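PDB 4GAX: amorpha-4,11-diene synthase from Artemisia annua, which probably cyclises farnesyl diphosphate to a sesquiterpene with release of diphosphate, as a class I terpene synthase. Local coordinates for residues Lys264-Phe269 / Tyr354-Asp359; Thr313-Ile318 / Arg389-Glu394; Glu366-Glu371 / Cys426-Ser431; Phe269-Asn274 / Ser278-Val283. All blocks are in the same frame, centred on the assembly; numbering follows the deposited sequence.

Interactions 1 and 4 share F269 and lie about 10 Å apart, centre to centre. W266 NE1 of interaction 1 lies 2.6 Å from D280 OD1 of interaction 4, a probable hydrogen bond. L314 of 313-318 ties both to interaction 2: its CD1 lies 4.0 Å from F269 CE2. A long, weak ion pair, D317 OD2 to R279 NE at 3.5 Å, also joins interactions 2 and 4. These two carry the sequence motifs DDxxD and RxR, which in related synthases serve the diphosphate end of the active site. Interaction 3 stands apart. Its centre is about 19 Å from that of interaction 1, with which it shares helix 351-370.

Interaction 1 of 4, residues Lys264-Phe269 / Tyr354-Asp359; sequences KWWKAF and YKLFMD
L356 of helix 351-370 packs against F269, W265 and W266 of helix 238-269. Its CD2 methyl sits over the centre of one face of the F269 ring. The carbon is 3.8 Å from the ring centroid and 10° off the ring normal, a clear CH-pi contact. L356 CB extends the touch to F269 CE1 at 4.0 Å. The other methyl, CD1, lies 3.9 Å from F269 CD1 and 4.0 Å from W265 CZ2, reaching the indole obliquely. W266 is met more lightly, with CZ3 4.5 Å from L356 CD2. L356 turns CG to the far side from its own backbone N (chi1 -173°), which carries the forked tip across to the three rings. The short helix axes run in roughly opposite directions, at 149°, and come no closer than 12.2 Å, a gap that large side chains must bridge. An alanine in place of F269 would probably leave the CD2 methyl of L356 without its aromatic face and open a gap between the helices. Further out, L314 of helix 299-322 touches W266, F269 and L356. I282 backs both tryptophans, and K307 makes a cation-pi contact with W265. On the exposed side, K355 NZ bridges to D359 OD1 one helical turn on, using the syn lone pair of that oxygen. No hydrogen bond crosses between the segments, so dispersion and the fit of methyls to rings hold this contact.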
# COMPACT_ATOMS: atom_id res chain seq x y z
N LYS A 264 -23.38 -0.42 -4.79
CA LYS A 264 -24.69 -1.07 -4.95
C LYS A 264 -24.80 -2.30 -4.05
O LYS A 264 -25.81 -2.49 -3.37
CB LYS A 264 -24.93 -1.48 -6.41
CG LYS A 264 -25.58 -0.38 -7.23
CD LYS A 264 -25.25 -0.53 -8.71
CE LYS A 264 -25.33 0.81 -9.41
NZ LYS A 264 -25.08 0.70 -10.87
N TRP A 265 -23.76 -3.13 -4.08
CA TRP A 265 -23.63 -4.28 -3.20
C TRP A 265 -23.82 -3.90 -1.73
O TRP A 265 -24.60 -4.54 -1.00
CB TRP A 265 -22.25 -4.89 -3.39
CG TRP A 265 -21.89 -6.05 -2.49
CD1 TRP A 265 -22.22 -7.37 -2.67
CD2 TRP A 265 -21.06 -6.00 -1.31
NE1 TRP A 265 -21.68 -8.14 -1.66
CE2 TRP A 265 -20.96 -7.33 -0.81
CE3 TRP A 265 -20.42 -4.97 -0.61
CZ2 TRP A 265 -20.22 -7.64 0.33
CZ3 TRP A 265 -19.69 -5.28 0.52
CH2 TRP A 265 -19.59 -6.60 0.99
N TRP A 266 -23.12 -2.85 -1.31
CA TRP A 266 -23.17 -2.39 0.08
C TRP A 266 -24.55 -1.85 0.44
O TRP A 266 -25.09 -2.13 1.51
CB TRP A 266 -22.09 -1.32 0.35
CG TRP A 266 -22.02 -0.91 1.80
CD1 TRP A 266 -22.28 0.33 2.32
CD2 TRP A 266 -21.71 -1.76 2.92
NE1 TRP A 266 -22.12 0.30 3.69
CE2 TRP A 266 -21.79 -0.97 4.08
CE3 TRP A 266 -21.39 -3.12 3.04
CZ2 TRP A 266 -21.53 -1.49 5.36
CZ3 TRP A 266 -21.13 -3.63 4.30
CH2 TRP A 266 -21.21 -2.82 5.45
N LYS A 267 -25.11 -1.05 -0.47
CA LYS A 267 -26.43 -0.48 -0.23
C LYS A 267 -27.49 -1.57 -0.11
O LYS A 267 -28.47 -1.41 0.63
CB LYS A 267 -26.80 0.48 -1.36
CG LYS A 267 -28.24 1.02 -1.24
CD LYS A 267 -28.61 1.89 -2.44
CE LYS A 267 -30.08 2.29 -2.40
NZ LYS A 267 -30.41 3.00 -1.14
N ALA A 268 -27.30 -2.68 -0.81
CA ALA A 268 -28.27 -3.77 -0.73
C ALA A 268 -28.28 -4.36 0.66
O ALA A 268 -29.32 -4.76 1.18
CB ALA A 268 -27.93 -4.85 -1.75
N PHE A 269 -27.09 -4.42 1.27
CA PHE A 269 -26.94 -4.98 2.60
C PHE A 269 -27.71 -4.18 3.66
O PHE A 269 -28.14 -4.73 4.69
CB PHE A 269 -25.46 -5.11 2.97
CG PHE A 269 -25.23 -5.63 4.36
CD1 PHE A 269 -25.73 -6.87 4.74
CD2 PHE A 269 -24.53 -4.87 5.29
CE1 PHE A 269 -25.54 -7.35 6.04
CE2 PHE A 269 -24.34 -5.35 6.59
CZ PHE A 269 -24.85 -6.59 6.96
N TYR A 354 -23.75 -13.10 8.94
CA TYR A 354 -23.32 -14.44 8.59
C TYR A 354 -23.74 -14.72 7.16
O TYR A 354 -22.97 -15.30 6.39
CB TYR A 354 -23.91 -15.49 9.54
CG TYR A 354 -23.23 -16.84 9.41
CD1 TYR A 354 -21.98 -17.07 9.97
CD2 TYR A 354 -23.84 -17.89 8.72
CE1 TYR A 354 -21.35 -18.30 9.86
CE2 TYR A 354 -23.22 -19.13 8.60
CZ TYR A 354 -21.98 -19.33 9.17
OH TYR A 354 -21.36 -20.55 9.05
N LYS A 355 -24.94 -14.30 6.80
CA LYS A 355 -25.46 -14.44 5.44
C LYS A 355 -24.64 -13.68 4.40
O LYS A 355 -24.30 -14.23 3.34
CB LYS A 355 -26.92 -13.96 5.39
CG LYS A 355 -27.56 -13.99 4.01
CD LYS A 355 -27.68 -15.41 3.46
CE LYS A 355 -28.45 -15.43 2.13
NZ LYS A 355 -28.02 -16.54 1.24
N LEU A 356 -24.34 -12.42 4.68
CA LEU A 356 -23.51 -11.63 3.76
C LEU A 356 -22.15 -12.27 3.59
O LEU A 356 -21.62 -12.37 2.48
CB LEU A 356 -23.33 -10.19 4.28
CG LEU A 356 -22.62 -9.24 3.31
CD1 LEU A 356 -23.55 -8.85 2.17
CD2 LEU A 356 -22.13 -7.99 4.05
N PHE A 357 -21.57 -12.70 4.71
CA PHE A 357 -20.27 -13.37 4.72
C PHE A 357 -20.30 -14.66 3.89
O PHE A 357 -19.45 -14.87 3.03
CB PHE A 357 -19.89 -13.67 6.18
CG PHE A 357 -18.60 -14.42 6.35
CD1 PHE A 357 -17.42 -13.75 6.63
CD2 PHE A 357 -18.58 -15.81 6.30
CE1 PHE A 357 -16.24 -14.45 6.83
CE2 PHE A 357 -17.39 -16.50 6.49
CZ PHE A 357 -16.23 -15.83 6.75
N MET A 358 -21.27 -15.52 4.16
CA MET A 358 -21.34 -16.81 3.48
C MET A 358 -21.59 -16.63 1.98
O MET A 358 -20.96 -17.32 1.18
CB MET A 358 -22.40 -17.72 4.11
CG MET A 358 -21.93 -18.39 5.40
SD MET A 358 -20.58 -19.55 5.11
CE MET A 358 -19.42 -19.05 6.35
N ASP A 359 -22.48 -15.71 1.62
CA ASP A 359 -22.78 -15.41 0.21
C ASP A 359 -21.54 -14.88 -0.50
O ASP A 359 -21.31 -15.17 -1.67
CB ASP A 359 -23.87 -14.35 0.09
CG ASP A 359 -25.28 -14.90 0.32
OD1 ASP A 359 -25.44 -16.13 0.50
OD2 ASP A 359 -26.23 -14.10 0.30

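Interaction 2 of 4, residues Thr313-Ile318 / Arg389-Glu394; sequences TLIDDI and RNLMVE
L391 of helix 374-399 reaches across to I315 and D316 of helix 299-322. Its CB points toward that helix. CG sits opposite the carbonyl carbon (chi1 -75°), and the fork then splits its work. CD1 lies 4.0 Å from I315 CG2 and 3.7 Å from D316 OD1. CD2 comes nearer to the same oxygen, 3.5 Å from D316 OD1. Both methyls of the leucine thus pack against one carboxylate oxygen, by van der Waals contact alone. No hydrogen bond joins the two segments. The leucine side chain crosses those of I315 and D316 at about a right angle. The backbones stay well separated: D316 CA and L391 CA, the nearest pair, are 8.0 Å apart. E394 also points at the opposite helix, yet its OE2 stays 6.0 Å from D316 OD1. L391 and M392 both touch Y319, one turn beyond I315, which extends the packing along helix 299-322. D316 and D317 open the sequence DDIYD, the DDxxD motif of class I terpene synthases. In relatives this motif binds the magnesium ions that hold the substrate diphosphate. The leucine therefore packs beside a probable metal-binding aspartate in the all-helical fold of this family.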
# COMPACT_ATOMS: atom_id res chain seq x y z
N THR A 313 -14.51 -5.32 8.89
CA THR A 313 -14.98 -4.16 9.64
C THR A 313 -16.23 -4.52 10.45
O THR A 313 -16.31 -4.19 11.64
CB THR A 313 -15.27 -2.99 8.68
OG1 THR A 313 -14.07 -2.67 7.94
CG2 THR A 313 -15.74 -1.77 9.44
N LEU A 314 -17.18 -5.21 9.82
CA LEU A 314 -18.40 -5.64 10.52
C LEU A 314 -18.06 -6.56 11.66
O LEU A 314 -18.49 -6.34 12.80
CB LEU A 314 -19.35 -6.37 9.57
CG LEU A 314 -20.12 -5.49 8.59
CD1 LEU A 314 -20.54 -6.29 7.36
CD2 LEU A 314 -21.33 -4.93 9.28
N ILE A 315 -17.29 -7.61 11.35
CA ILE A 315 -16.97 -8.64 12.33
C ILE A 315 -16.18 -8.07 13.52
O ILE A 315 -16.46 -8.41 14.67
CB ILE A 315 -16.22 -9.84 11.69
CG1 ILE A 315 -17.13 -10.58 10.72
CG2 ILE A 315 -15.77 -10.82 12.75
CD1 ILE A 315 -16.41 -11.66 9.93
N ASP A 316 -15.23 -7.18 13.23
CA ASP A 316 -14.49 -6.50 14.30
C ASP A 316 -15.42 -5.71 15.21
O ASP A 316 -15.24 -5.68 16.42
CB ASP A 316 -13.42 -5.57 13.73
CG ASP A 316 -12.04 -6.20 13.73
OD1 ASP A 316 -11.77 -7.04 14.62
OD2 ASP A 316 -11.23 -5.85 12.85
N ASP A 317 -16.41 -5.07 14.60
CA ASP A 317 -17.36 -4.25 15.35
C ASP A 317 -18.32 -5.08 16.21
O ASP A 317 -18.99 -4.55 17.09
CB ASP A 317 -18.13 -3.31 14.42
CG ASP A 317 -17.26 -2.18 13.88
OD1 ASP A 317 -16.11 -2.03 14.36
OD2 ASP A 317 -17.73 -1.44 12.99
N ILE A 318 -18.39 -6.39 15.94
CA ILE A 318 -19.16 -7.30 16.79
C ILE A 318 -18.28 -7.79 17.94
O ILE A 318 -18.72 -7.92 19.08
CB ILE A 318 -19.67 -8.53 16.03
CG1 ILE A 318 -20.63 -8.13 14.90
CG2 ILE A 318 -20.38 -9.48 16.97
CD1 ILE A 318 -21.07 -9.31 14.04
N ARG A 389 -11.03 -16.91 14.86
CA ARG A 389 -10.52 -17.70 15.97
C ARG A 389 -9.75 -16.83 16.94
O ARG A 389 -9.99 -16.87 18.14
CB ARG A 389 -9.52 -18.72 15.42
CG ARG A 389 -9.86 -20.15 15.69
CD ARG A 389 -8.89 -21.01 14.93
NE ARG A 389 -9.57 -21.82 13.93
CZ ARG A 389 -9.03 -22.16 12.76
NH1 ARG A 389 -7.81 -21.73 12.44
NH2 ARG A 389 -9.73 -22.92 11.91
N ASN A 390 -8.82 -16.05 16.41
CA ASN A 390 -7.96 -15.26 17.27
C ASN A 390 -8.68 -14.04 17.86
O ASN A 390 -8.31 -13.56 18.93
CB ASN A 390 -6.65 -14.88 16.57
CG ASN A 390 -5.70 -16.07 16.45
OD1 ASN A 390 -4.92 -16.35 17.37
ND2 ASN A 390 -5.78 -16.78 15.33
N LEU A 391 -9.71 -13.56 17.16
CA LEU A 391 -10.60 -12.59 17.78
C LEU A 391 -11.26 -13.23 19.00
O LEU A 391 -11.46 -12.57 20.02
CB LEU A 391 -11.66 -12.08 16.79
CG LEU A 391 -11.20 -11.07 15.73
CD1 LEU A 391 -12.34 -10.72 14.79
CD2 LEU A 391 -10.63 -9.81 16.37
N MET A 392 -11.57 -14.52 18.91
CA MET A 392 -12.22 -15.23 20.03
C MET A 392 -11.21 -15.56 21.12
O MET A 392 -11.58 -15.71 22.30
CB MET A 392 -12.91 -16.50 19.56
CG MET A 392 -13.81 -17.12 20.62
SD MET A 392 -15.15 -15.99 21.07
CE MET A 392 -15.19 -16.21 22.85
N VAL A 393 -9.94 -15.67 20.74
CA VAL A 393 -8.87 -15.86 21.71
C VAL A 393 -8.88 -14.71 22.71
O VAL A 393 -8.91 -14.93 23.92
CB VAL A 393 -7.49 -15.95 21.04
CG1 VAL A 393 -6.37 -15.60 22.04
CG2 VAL A 393 -7.27 -17.33 20.45
N GLU A 394 -8.88 -13.48 22.18
CA GLU A 394 -8.82 -12.31 23.04
C GLU A 394 -10.13 -12.03 23.78
O GLU A 394 -10.14 -11.29 24.77
CB GLU A 394 -8.32 -11.08 22.28
CG GLU A 394 -8.91 -10.90 20.90
CD GLU A 394 -8.06 -9.98 20.04
OE1 GLU A 394 -6.84 -9.89 20.29
OE2 GLU A 394 -8.61 -9.34 19.11

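Interaction 3 of 4, residues Glu366-Glu371 / Cys426-Ser431; sequences EILAKE and CYLGMS
L368, near the end of helix 351-370, makes an apolar contact with L428 and a van der Waals contact with S431. Its two methyls part company. L368 CD1 meets L428 CD2 at 3.9 Å, the side chains crossing at about a right angle. L368 CD2 leans on S431 instead, 3.6 Å from S431 CB and equally 3.6 Å from S431 OG. The leucine CG lies opposite its carbonyl carbon (chi1 -66°), and its CB points at the partner segment. Outside the pair, L368 touches F377 and L428 touches I376, both of helix 374-399. That third helix therefore flanks the contact. The setting is the helical bundle of the class I terpene synthase fold, where two helices end close together: 351-370 stops at K370 and 419-429 at G429. M430 is the first residue to leave helical geometry (phi -112°), and its amide still bonds to C426 O at 2.9 Å. Likewise E371 N reaches back to I367 O at 3.3 Å. The one polar approach across the segments is loose. The long side chain of E371, extended beyond CG, brings OE1 within 3.7 Å of S431 OG, which is no hydrogen bond. S431 also touches K373 in the connection to helix 374-399. Next to S431, M430 packs on L521 and A524 of helix 519-535, while Y427 OH bonds to A438 O.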
# COMPACT_ATOMS: atom_id res chain seq x y z
N GLU A 366 -17.09 -20.65 -5.69
CA GLU A 366 -17.65 -21.18 -6.95
C GLU A 366 -16.81 -20.72 -8.14
O GLU A 366 -16.59 -21.49 -9.07
CB GLU A 366 -19.11 -20.75 -7.11
CG GLU A 366 -20.05 -21.47 -6.13
CD GLU A 366 -21.50 -20.95 -6.18
OE1 GLU A 366 -21.74 -19.87 -6.78
OE2 GLU A 366 -22.39 -21.63 -5.61
N ILE A 367 -16.36 -19.46 -8.10
CA ILE A 367 -15.49 -18.93 -9.14
C ILE A 367 -14.19 -19.72 -9.21
O ILE A 367 -13.76 -20.13 -10.30
CB ILE A 367 -15.20 -17.42 -8.93
CG1 ILE A 367 -16.43 -16.58 -9.30
CG2 ILE A 367 -14.01 -16.97 -9.77
CD1 ILE A 367 -16.34 -15.10 -8.87
N LEU A 368 -13.57 -19.95 -8.05
CA LEU A 368 -12.31 -20.69 -8.00
C LEU A 368 -12.47 -22.16 -8.36
O LEU A 368 -11.61 -22.71 -9.05
CB LEU A 368 -11.60 -20.52 -6.65
CG LEU A 368 -11.15 -19.09 -6.41
CD1 LEU A 368 -10.43 -18.94 -5.07
CD2 LEU A 368 -10.25 -18.63 -7.55
N ALA A 369 -13.55 -22.79 -7.91
CA ALA A 369 -13.80 -24.19 -8.26
C ALA A 369 -13.90 -24.38 -9.78
O ALA A 369 -13.46 -25.40 -10.33
CB ALA A 369 -15.05 -24.72 -7.57
N LYS A 370 -14.48 -23.39 -10.46
CA LYS A 370 -14.64 -23.46 -11.91
C LYS A 370 -13.28 -23.37 -12.60
O LYS A 370 -13.01 -24.10 -13.56
CB LYS A 370 -15.60 -22.38 -12.40
CG LYS A 370 -15.50 -22.10 -13.89
CD LYS A 370 -16.82 -22.30 -14.62
CE LYS A 370 -16.62 -22.19 -16.13
NZ LYS A 370 -17.48 -21.15 -16.77
N GLU A 371 -12.41 -22.51 -12.08
CA GLU A 371 -11.03 -22.38 -12.58
C GLU A 371 -10.12 -23.53 -12.12
O GLU A 371 -8.94 -23.54 -12.43
CB GLU A 371 -10.45 -21.01 -12.20
CG GLU A 371 -10.92 -19.87 -13.12
CD GLU A 371 -10.89 -18.49 -12.48
OE1 GLU A 371 -10.29 -18.32 -11.39
OE2 GLU A 371 -11.49 -17.55 -13.06
N CYS A 426 -5.69 -11.18 -1.09
CA CYS A 426 -5.04 -10.84 -2.37
C CYS A 426 -4.69 -12.10 -3.16
O CYS A 426 -4.78 -12.10 -4.40
CB CYS A 426 -3.78 -10.01 -2.17
SG CYS A 426 -4.14 -8.29 -1.71
N TYR A 427 -4.27 -13.16 -2.46
CA TYR A 427 -3.99 -14.42 -3.13
C TYR A 427 -5.24 -14.89 -3.89
O TYR A 427 -5.17 -15.28 -5.07
CB TYR A 427 -3.61 -15.51 -2.13
CG TYR A 427 -2.19 -15.45 -1.58
CD1 TYR A 427 -1.63 -16.58 -1.00
CD2 TYR A 427 -1.45 -14.28 -1.59
CE1 TYR A 427 -0.35 -16.57 -0.48
CE2 TYR A 427 -0.15 -14.25 -1.07
CZ TYR A 427 0.38 -15.40 -0.51
OH TYR A 427 1.66 -15.41 0.01
N LEU A 428 -6.38 -14.87 -3.22
CA LEU A 428 -7.62 -15.37 -3.82
C LEU A 428 -8.02 -14.52 -5.02
O LEU A 428 -8.51 -15.05 -6.01
CB LEU A 428 -8.76 -15.38 -2.79
CG LEU A 428 -8.59 -16.35 -1.62
CD1 LEU A 428 -9.90 -16.44 -0.81
CD2 LEU A 428 -8.18 -17.71 -2.14
N GLY A 429 -7.81 -13.21 -4.91
CA GLY A 429 -8.16 -12.29 -5.99
C GLY A 429 -7.20 -12.41 -7.16
O GLY A 429 -7.56 -12.09 -8.29
N MET A 430 -5.99 -12.88 -6.88
CA MET A 430 -4.97 -13.11 -7.92
C MET A 430 -4.67 -14.59 -8.11
O MET A 430 -3.50 -14.99 -8.16
CB MET A 430 -3.68 -12.37 -7.57
CG MET A 430 -3.80 -10.88 -7.70
SD MET A 430 -2.23 -10.01 -7.39
CE MET A 430 -2.75 -9.11 -5.94
N SER A 431 -5.72 -15.38 -8.25
CA SER A 431 -5.60 -16.83 -8.35
C SER A 431 -4.74 -17.35 -9.51
O SER A 431 -4.14 -18.42 -9.41
CB SER A 431 -7.00 -17.45 -8.45
OG SER A 431 -7.83 -16.63 -9.26

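Interaction 4 of 4, residues Phe269-Asn274 / Ser278-Val283; sequences FDVKNN and SRDRIV
D270 O, just ahead of V271 and its contacts with S278 and D280, is gripped by two backbone amides. N274 N bonds to D270 O at 2.9 Å and N273 N at 3.1 Å. Two side chains tighten the turn: N274 ND2 bonds to F269 O at 2.6 Å with an N-H...O angle of 158°, and N273 ND2 meets D270 OD2 on its syn side at 2.8 Å. D270 has positive phi (58°), which breaks helix 238-269 before the short helix 271-274 begins. V271 carries the contact across. Its CG2 lies 3.7 Å from S278 OG and 3.9 Å from R279 O. CG1 takes the position between backbone N and carbonyl carbon (chi1 72°) and packs 4.0 Å from D280 CB. An alanine at V271 lacks CG1 and CG2, which would probably open a gap beside S278 OG, R279 O and D280 CB. The polar ends are held elsewhere: S278 OG by A275 O, D280 OD1 by W266 NE1. R279, D280 and R281 form an RxR sequence, which in related synthases probably assists diphosphate binding. R281 NE bonds to D280 O from above the carbonyl plane, and R281 NH1 to F542 O. The contact folds the chain back between helices 238-269 and 282-292, with L314 of helix 299-322 touching F269 and S278, and P352 of helix 351-370 touching F269 and N274.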
# COMPACT_ATOMS: atom_id res chain seq x y z
N PHE A 269 -27.09 -4.42 1.27
CA PHE A 269 -26.94 -4.98 2.60
C PHE A 269 -27.71 -4.18 3.66
O PHE A 269 -28.14 -4.73 4.69
CB PHE A 269 -25.46 -5.11 2.97
CG PHE A 269 -25.23 -5.63 4.36
CD1 PHE A 269 -25.73 -6.87 4.74
CD2 PHE A 269 -24.53 -4.87 5.29
CE1 PHE A 269 -25.54 -7.35 6.04
CE2 PHE A 269 -24.34 -5.35 6.59
CZ PHE A 269 -24.85 -6.59 6.96
N ASP A 270 -27.91 -2.89 3.38
CA ASP A 270 -28.74 -2.03 4.23
C ASP A 270 -28.20 -2.04 5.66
O ASP A 270 -28.86 -2.49 6.58
CB ASP A 270 -30.19 -2.50 4.20
CG ASP A 270 -31.15 -1.46 4.75
OD1 ASP A 270 -30.81 -0.26 4.73
OD2 ASP A 270 -32.25 -1.86 5.20
N VAL A 271 -26.98 -1.53 5.81
CA VAL A 271 -26.22 -1.64 7.05
C VAL A 271 -26.88 -0.96 8.25
O VAL A 271 -26.81 -1.48 9.37
CB VAL A 271 -24.76 -1.14 6.87
CG1 VAL A 271 -24.71 0.38 6.73
CG2 VAL A 271 -23.87 -1.61 8.01
N LYS A 272 -27.54 0.17 8.03
CA LYS A 272 -28.12 0.90 9.15
C LYS A 272 -29.23 0.10 9.80
O LYS A 272 -29.50 0.25 10.98
CB LYS A 272 -28.60 2.29 8.72
CG LYS A 272 -29.77 2.30 7.75
CD LYS A 272 -29.46 3.17 6.54
CE LYS A 272 -28.85 4.52 6.93
NZ LYS A 272 -29.81 5.38 7.68
N ASN A 273 -29.85 -0.79 9.02
CA ASN A 273 -30.86 -1.69 9.57
C ASN A 273 -30.32 -3.06 9.98
O ASN A 273 -30.74 -3.62 11.00
CB ASN A 273 -32.00 -1.88 8.57
CG ASN A 273 -32.90 -0.66 8.49
OD1 ASN A 273 -33.15 0.01 9.49
ND2 ASN A 273 -33.40 -0.37 7.29
N ASN A 274 -29.39 -3.60 9.21
CA ASN A 274 -28.94 -4.97 9.40
C ASN A 274 -27.67 -5.10 10.24
O ASN A 274 -27.29 -6.21 10.64
CB ASN A 274 -28.78 -5.67 8.05
CG ASN A 274 -30.11 -5.88 7.35
OD1 ASN A 274 -31.04 -6.45 7.92
ND2 ASN A 274 -30.22 -5.38 6.12
N SER A 278 -22.53 -1.18 13.61
CA SER A 278 -21.32 -0.94 12.81
C SER A 278 -21.37 0.33 11.94
O SER A 278 -22.29 1.14 12.05
CB SER A 278 -20.97 -2.16 11.96
OG SER A 278 -22.08 -2.54 11.16
N ARG A 279 -20.38 0.45 11.06
CA ARG A 279 -20.14 1.67 10.29
C ARG A 279 -20.57 1.56 8.83
O ARG A 279 -20.56 0.47 8.26
CB ARG A 279 -18.64 1.99 10.32
CG ARG A 279 -18.00 1.86 11.69
CD ARG A 279 -16.49 1.69 11.61
NE ARG A 279 -15.92 1.54 12.95
CZ ARG A 279 -14.65 1.29 13.21
NH1 ARG A 279 -13.77 1.17 12.21
NH2 ARG A 279 -14.24 1.17 14.46
N ASP A 280 -20.91 2.70 8.24
CA ASP A 280 -21.21 2.78 6.81
C ASP A 280 -19.98 3.34 6.10
O ASP A 280 -19.86 4.57 5.92
CB ASP A 280 -22.43 3.68 6.59
CG ASP A 280 -22.91 3.69 5.15
OD1 ASP A 280 -22.50 2.80 4.37
OD2 ASP A 280 -23.72 4.58 4.79
N ARG A 281 -19.06 2.46 5.70
CA ARG A 281 -17.74 2.87 5.21
C ARG A 281 -17.28 2.19 3.93
O ARG A 281 -16.08 1.86 3.79
CB ARG A 281 -16.68 2.64 6.29
CG ARG A 281 -16.87 3.48 7.56
CD ARG A 281 -16.72 4.96 7.25
NE ARG A 281 -17.85 5.75 7.74
CZ ARG A 281 -17.94 6.27 8.95
NH1 ARG A 281 -16.96 6.08 9.83
NH2 ARG A 281 -19.00 6.97 9.30
N ILE A 282 -18.18 1.99 2.97
CA ILE A 282 -17.77 1.25 1.77
C ILE A 282 -16.68 1.98 0.97
O ILE A 282 -15.79 1.35 0.41
CB ILE A 282 -18.97 0.84 0.88
CG1 ILE A 282 -18.58 -0.32 -0.02
CG2 ILE A 282 -19.48 2.02 0.06
CD1 ILE A 282 -18.05 -1.56 0.74
N VAL A 283 -16.72 3.32 0.96
CA VAL A 283 -15.74 4.09 0.20
C VAL A 283 -14.36 3.86 0.81
O VAL A 283 -13.37 3.65 0.10
CB VAL A 283 -16.06 5.60 0.20
CG1 VAL A 283 -14.93 6.39 -0.50
CG2 VAL A 283 -17.40 5.86 -0.49